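Local coordinates for MGS-M5 (Unidentified, PDB 4Q3N), which probably catalyses the NAD-dependent interconversion of L-lactate and pyruvate, at residues A[77-82]-A[95-100]; A[90-94]-A[308-312]. One frame throughout, in Å; residues are numbered along the deposited sequence.

Both interactions use helix 89-109, and the centres of the two contacts lie about 12 Å apart. In interaction 1 the helix packs against the loop that leaves strand 74-77, within the NAD-binding domain; in interaction 2 its first turns meet the end of helix 292-311, which comes from the C-terminal domain. The two contacts touch directly: Ala97 CB lies 3.4 Å from Met312 CE, and Val81 O lies 3.7 Å from Leu92 CD1. Ala79 lies near, without touching, Gly10, Gly12 and Gly15, a pattern consistent with dinucleotide binding. The chain joining 77-82 to 90-94 probably corresponds to the mobile loop that closes over the substrate in lactate dehydrogenases, so the contacts would flank its base.

Interaction 1: residues A[77-82]-A[95-100]; sequences ITAGVN and RNAEII
Three small or branched apolar side chains of 77-82, namely Ile77, Ala79 and Val81, point toward residues 95-100 of helix 89-109 and meet Ile99 and Ile100. Val81 CG1 comes to 3.4 Å from Ile99 CD1, Ile77 CG2 to 3.7 Å from Ile100 CD1, and Ala79 CB to 4.1 Å from Ile99 CG2. The CA-to-CB bond of Ile99 (mt) points toward the loop, whereas that of Ile100 points sideways and its mm rotamer brings CD1 to 4.0 Å from Ala79 O. Apart from Thr78 (psi near 0°), the loop is extended. It comes closest at Gly80, whose CA is 5.5 Å from the CA of Asn96; the Ala79–Ile100 CA pair is wider, at 7.3 Å. Gly80 has phi/psi of 163°/-174°, and a beta-carbon there would clash with Asn96 OD1 at 2.8 Å.

That oxygen is the polar anchor: Val81 N donates to Asn96 OD1 at 2.8 Å with an N-H...O angle of 165°, Asn96 having chi1 -78° and chi2 -65°. Farther out, the Arg95 guanidinium, on an mtp chain, lays one face over Val81 CG2, with NH2 3.4 Å from Val81 CB; its NH1 is salt-bridged to Glu87.

The arrangement is the first half of a Rossmann beta-alpha-beta crossover, in which helix 89-109 connects the neighbouring parallel strands 74-77 and 115-118. Ile77 pairs through its backbone with Leu117, Ala79 O accepts a hydrogen bond from Ser120 OG, and Ile100 reaches Leu126, Val129 and Ala130 of helix 123-134.

Interaction 2: residues A[90-94]-A[308-312]; sequences IHLLK and NLDDM
Here the C-terminal helix, 292-311, returns to the Rossmann domain and sets its last turn against the first turns of helix 89-109. Met312 is the most heavily buried partner in this interdomain contact, followed by Leu93 and Lys94. Met312 leaves helical geometry (phi/psi -94°/10°) at the end of helix 292-311; its CA-to-CB bond points sideways, and the m, t, p rotamer swings SD to 3.7 Å from Leu93 CG. Leu93 points toward the partner, with chi1 -152° and chi2 54°, and its CD2 also lies 4.3 Å from Asn308 CB. The backbones are closest at Lys94–Met312 (CA to CA 6.2 Å) and at Ile90–Asp311 (7.5 Å). Lys94 contributes its aliphatic chain (m, t, t, m): CE passes 3.6 Å from Asp311 O and 4.3 Å from Met312 CA. The Asp311 carboxylate is salt-bridged to Lys307 of its own helix. At the margin, Ile90 CD1 rests 3.8 Å from both CB and O of Asp311.

Interaction 1: residues A[77-82]-A[95-100]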
loop_
_atom_site.group_PDB
_atom_site.type_symbol
_atom_site.label_atom_id
_atom_site.label_comp_id
_atom_site.label_asym_id
_atom_site.label_seq_id
_atom_site.Cartn_x
_atom_site.Cartn_y
_atom_site.Cartn_z
ATOM N N ILE A 77 -16.843 18.746 -5.603
ATOM C CA ILE A 77 -18.265 18.991 -5.885
ATOM C C ILE A 77 -18.782 18.045 -6.969
ATOM O O ILE A 77 -18.267 18.025 -8.089
ATOM C CB ILE A 77 -18.508 20.446 -6.333
ATOM C CG1 ILE A 77 -17.942 21.419 -5.273
ATOM C CG2 ILE A 77 -20.025 20.668 -6.662
ATOM C CD1 ILE A 77 -17.870 22.872 -5.751
ATOM N N THR A 78 -19.793 17.265 -6.621
ATOM C CA THR A 78 -20.398 16.300 -7.574
ATOM C C THR A 78 -21.904 16.615 -7.770
ATOM O O THR A 78 -22.576 15.962 -8.535
ATOM C CB THR A 78 -20.234 14.841 -7.078
ATOM O OG1 THR A 78 -21.241 14.566 -6.083
ATOM C CG2 THR A 78 -18.820 14.603 -6.487
ATOM N N ALA A 79 -22.414 17.635 -7.080
ATOM C CA ALA A 79 -23.840 17.984 -7.137
ATOM C C ALA A 79 -24.300 18.448 -8.492
ATOM O O ALA A 79 -23.544 19.086 -9.235
ATOM C CB ALA A 79 -24.147 19.085 -6.119
ATOM N N GLY A 80 -25.583 18.225 -8.777
ATOM C CA GLY A 80 -26.172 18.711 -10.008
ATOM C C GLY A 80 -27.483 18.000 -10.300
ATOM O O GLY A 80 -27.965 17.193 -9.486
ATOM N N VAL A 81 -28.046 18.283 -11.474
ATOM C CA VAL A 81 -29.360 17.774 -11.821
ATOM C C VAL A 81 -29.398 17.141 -13.202
ATOM O O VAL A 81 -28.549 17.414 -14.052
ATOM C CB VAL A 81 -30.418 18.899 -11.787
ATOM C CG1 VAL A 81 -30.787 19.242 -10.375
ATOM C CG2 VAL A 81 -29.926 20.131 -12.545
ATOM N N ASN A 82 -30.428 16.334 -13.441
ATOM C CA ASN A 82 -30.601 15.717 -14.744
ATOM C C ASN A 82 -31.671 16.408 -15.560
ATOM O O ASN A 82 -32.624 16.964 -15.021
ATOM C CB ASN A 82 -30.929 14.238 -14.587
ATOM C CG ASN A 82 -29.738 13.427 -14.097
ATOM O OD1 ASN A 82 -28.580 13.753 -14.385
ATOM N ND2 ASN A 82 -30.021 12.361 -13.360
ATOM N N ARG A 95 -29.583 25.599 -15.030
ATOM C CA ARG A 95 -29.970 25.045 -13.734
ATOM C C ARG A 95 -28.733 24.470 -13.014
ATOM O O ARG A 95 -28.579 24.679 -11.817
ATOM C CB ARG A 95 -31.027 23.959 -13.862
ATOM C CG ARG A 95 -32.429 24.426 -13.880
ATOM C CD ARG A 95 -33.320 23.285 -14.333
ATOM N NE ARG A 95 -33.440 22.251 -13.316
ATOM C CZ ARG A 95 -33.392 20.948 -13.544
ATOM N NH1 ARG A 95 -33.205 20.482 -14.767
ATOM N NH2 ARG A 95 -33.545 20.108 -12.535
ATOM N N ASN A 96 -27.867 23.751 -13.725
ATOM C CA ASN A 96 -26.628 23.261 -13.088
ATOM C C ASN A 96 -25.667 24.384 -12.663
ATOM O O ASN A 96 -25.061 24.329 -11.594
ATOM C CB ASN A 96 -25.896 22.263 -14.002
ATOM C CG ASN A 96 -26.540 20.881 -13.975
ATOM O OD1 ASN A 96 -26.539 20.200 -12.945
ATOM N ND2 ASN A 96 -27.109 20.470 -15.100
ATOM N N ALA A 97 -25.523 25.412 -13.485
ATOM C CA ALA A 97 -24.723 26.552 -13.053
ATOM C C ALA A 97 -25.248 27.180 -11.747
ATOM O O ALA A 97 -24.461 27.595 -10.903
ATOM C CB ALA A 97 -24.687 27.575 -14.136
ATOM N N GLU A 98 -26.576 27.264 -11.581
ATOM C CA GLU A 98 -27.127 27.851 -10.362
ATOM C C GLU A 98 -26.887 26.945 -9.156
ATOM O O GLU A 98 -26.646 27.427 -8.041
ATOM C CB GLU A 98 -28.635 28.157 -10.514
ATOM C CG GLU A 98 -28.870 29.468 -11.213
ATOM C CD GLU A 98 -28.405 30.658 -10.396
ATOM O OE1 GLU A 98 -28.541 30.606 -9.157
ATOM O OE2 GLU A 98 -27.898 31.641 -10.990
ATOM N N ILE A 99 -26.905 25.635 -9.383
ATOM C CA ILE A 99 -26.597 24.726 -8.292
ATOM C C ILE A 99 -25.138 24.916 -7.830
ATOM O O ILE A 99 -24.872 25.050 -6.639
ATOM C CB ILE A 99 -26.866 23.275 -8.702
ATOM C CG1 ILE A 99 -28.392 23.050 -8.737
ATOM C CG2 ILE A 99 -26.192 22.286 -7.721
ATOM C CD1 ILE A 99 -28.715 21.736 -9.364
ATOM N N ILE A 100 -24.210 24.933 -8.782
ATOM C CA ILE A 100 -22.787 25.119 -8.477
ATOM C C ILE A 100 -22.579 26.449 -7.754
ATOM O O ILE A 100 -21.882 26.522 -6.750
ATOM C CB ILE A 100 -21.952 25.061 -9.773
ATOM C CG1 ILE A 100 -22.083 23.669 -10.400
ATOM C CG2 ILE A 100 -20.516 25.398 -9.534
ATOM C CD1 ILE A 100 -21.501 22.529 -9.534
#

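Interaction 2: residues A[90-94]-A[308-312]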
loop_
_atom_site.group_PDB
_atom_site.type_symbol
_atom_site.label_atom_id
_atom_site.label_comp_id
_atom_site.label_asym_id
_atom_site.label_seq_id
_atom_site.Cartn_x
_atom_site.Cartn_y
_atom_site.Cartn_z
ATOM N N ILE A 90 -29.711 24.334 -22.910
ATOM C CA ILE A 90 -29.274 25.593 -22.298
ATOM C C ILE A 90 -30.002 25.832 -20.968
ATOM O O ILE A 90 -29.398 26.279 -19.987
ATOM C CB ILE A 90 -29.446 26.792 -23.225
ATOM C CG1 ILE A 90 -29.027 28.077 -22.506
ATOM C CG2 ILE A 90 -30.885 26.888 -23.774
ATOM C CD1 ILE A 90 -27.557 28.096 -22.088
ATOM N N HIS A 91 -31.275 25.476 -20.912
ATOM C CA HIS A 91 -32.006 25.579 -19.661
ATOM C C HIS A 91 -31.338 24.758 -18.569
ATOM O O HIS A 91 -31.066 25.256 -17.477
ATOM C CB HIS A 91 -33.465 25.135 -19.839
ATOM C CG HIS A 91 -34.320 25.450 -18.657
ATOM N ND1 HIS A 91 -34.341 24.664 -17.524
ATOM C CD2 HIS A 91 -35.141 26.498 -18.407
ATOM C CE1 HIS A 91 -35.156 25.200 -16.637
ATOM N NE2 HIS A 91 -35.660 26.308 -17.149
ATOM N N LEU A 92 -31.048 23.498 -18.871
ATOM C CA LEU A 92 -30.452 22.603 -17.905
ATOM C C LEU A 92 -29.054 23.040 -17.497
ATOM O O LEU A 92 -28.659 22.924 -16.328
ATOM C CB LEU A 92 -30.382 21.187 -18.460
ATOM C CG LEU A 92 -29.481 20.262 -17.654
ATOM C CD1 LEU A 92 -30.084 19.912 -16.284
ATOM C CD2 LEU A 92 -29.142 19.029 -18.446
ATOM N N LEU A 93 -28.305 23.499 -18.484
ATOM C CA LEU A 93 -26.977 24.054 -18.272
ATOM C C LEU A 93 -27.061 25.153 -17.241
ATOM O O LEU A 93 -26.283 25.197 -16.302
ATOM C CB LEU A 93 -26.430 24.619 -19.566
ATOM C CG LEU A 93 -24.942 24.660 -19.809
ATOM C CD1 LEU A 93 -24.406 23.290 -19.617
ATOM C CD2 LEU A 93 -24.725 25.128 -21.252
ATOM N N LYS A 94 -28.026 26.046 -17.430
ATOM C CA LYS A 94 -28.263 27.110 -16.463
ATOM C C LYS A 94 -28.730 26.624 -15.090
ATOM O O LYS A 94 -28.332 27.200 -14.089
ATOM C CB LYS A 94 -29.275 28.114 -17.018
ATOM C CG LYS A 94 -28.677 29.096 -17.999
ATOM C CD LYS A 94 -29.809 29.769 -18.804
ATOM C CE LYS A 94 -29.359 31.033 -19.521
ATOM N NZ LYS A 94 -29.314 32.216 -18.611
ATOM N N ASN A 308 -20.899 28.207 -24.860
ATOM C CA ASN A 308 -21.684 27.741 -23.722
ATOM C C ASN A 308 -21.675 28.789 -22.604
ATOM O O ASN A 308 -22.718 29.206 -22.142
ATOM C CB ASN A 308 -21.144 26.411 -23.178
ATOM C CG ASN A 308 -21.454 25.212 -24.075
ATOM O OD1 ASN A 308 -22.340 25.251 -24.926
ATOM N ND2 ASN A 308 -20.702 24.145 -23.888
ATOM N N LEU A 309 -20.489 29.237 -22.193
ATOM C CA LEU A 309 -20.360 30.235 -21.123
ATOM C C LEU A 309 -21.030 31.555 -21.484
ATOM O O LEU A 309 -21.699 32.142 -20.643
ATOM C CB LEU A 309 -18.867 30.473 -20.752
ATOM C CG LEU A 309 -18.147 29.331 -20.026
ATOM C CD1 LEU A 309 -16.598 29.538 -19.930
ATOM C CD2 LEU A 309 -18.732 29.036 -18.630
ATOM N N ASP A 310 -20.851 32.034 -22.712
ATOM C CA ASP A 310 -21.539 33.234 -23.159
ATOM C C ASP A 310 -23.064 33.098 -23.005
ATOM O O ASP A 310 -23.762 34.005 -22.536
ATOM C CB ASP A 310 -21.205 33.538 -24.639
ATOM C CG ASP A 310 -19.774 34.032 -24.853
ATOM O OD1 ASP A 310 -19.092 34.381 -23.861
ATOM O OD2 ASP A 310 -19.339 34.093 -26.026
ATOM N N ASP A 311 -23.559 31.955 -23.445
ATOM C CA ASP A 311 -24.973 31.677 -23.422
ATOM C C ASP A 311 -25.491 31.599 -22.000
ATOM O O ASP A 311 -26.678 31.770 -21.782
ATOM C CB ASP A 311 -25.270 30.375 -24.164
ATOM C CG ASP A 311 -25.170 30.536 -25.667
ATOM O OD1 ASP A 311 -25.152 31.696 -26.156
ATOM O OD2 ASP A 311 -25.129 29.500 -26.362
ATOM N N MET A 312 -24.612 31.350 -21.033
ATOM C CA MET A 312 -25.027 31.319 -19.628
ATOM C C MET A 312 -24.808 32.681 -18.966
ATOM O O MET A 312 -24.919 32.810 -17.754
ATOM C CB MET A 312 -24.263 30.247 -18.857
ATOM C CG MET A 312 -24.479 28.855 -19.387
ATOM S SD MET A 312 -23.123 27.739 -19.008
ATOM C CE MET A 312 -23.337 27.591 -17.234
#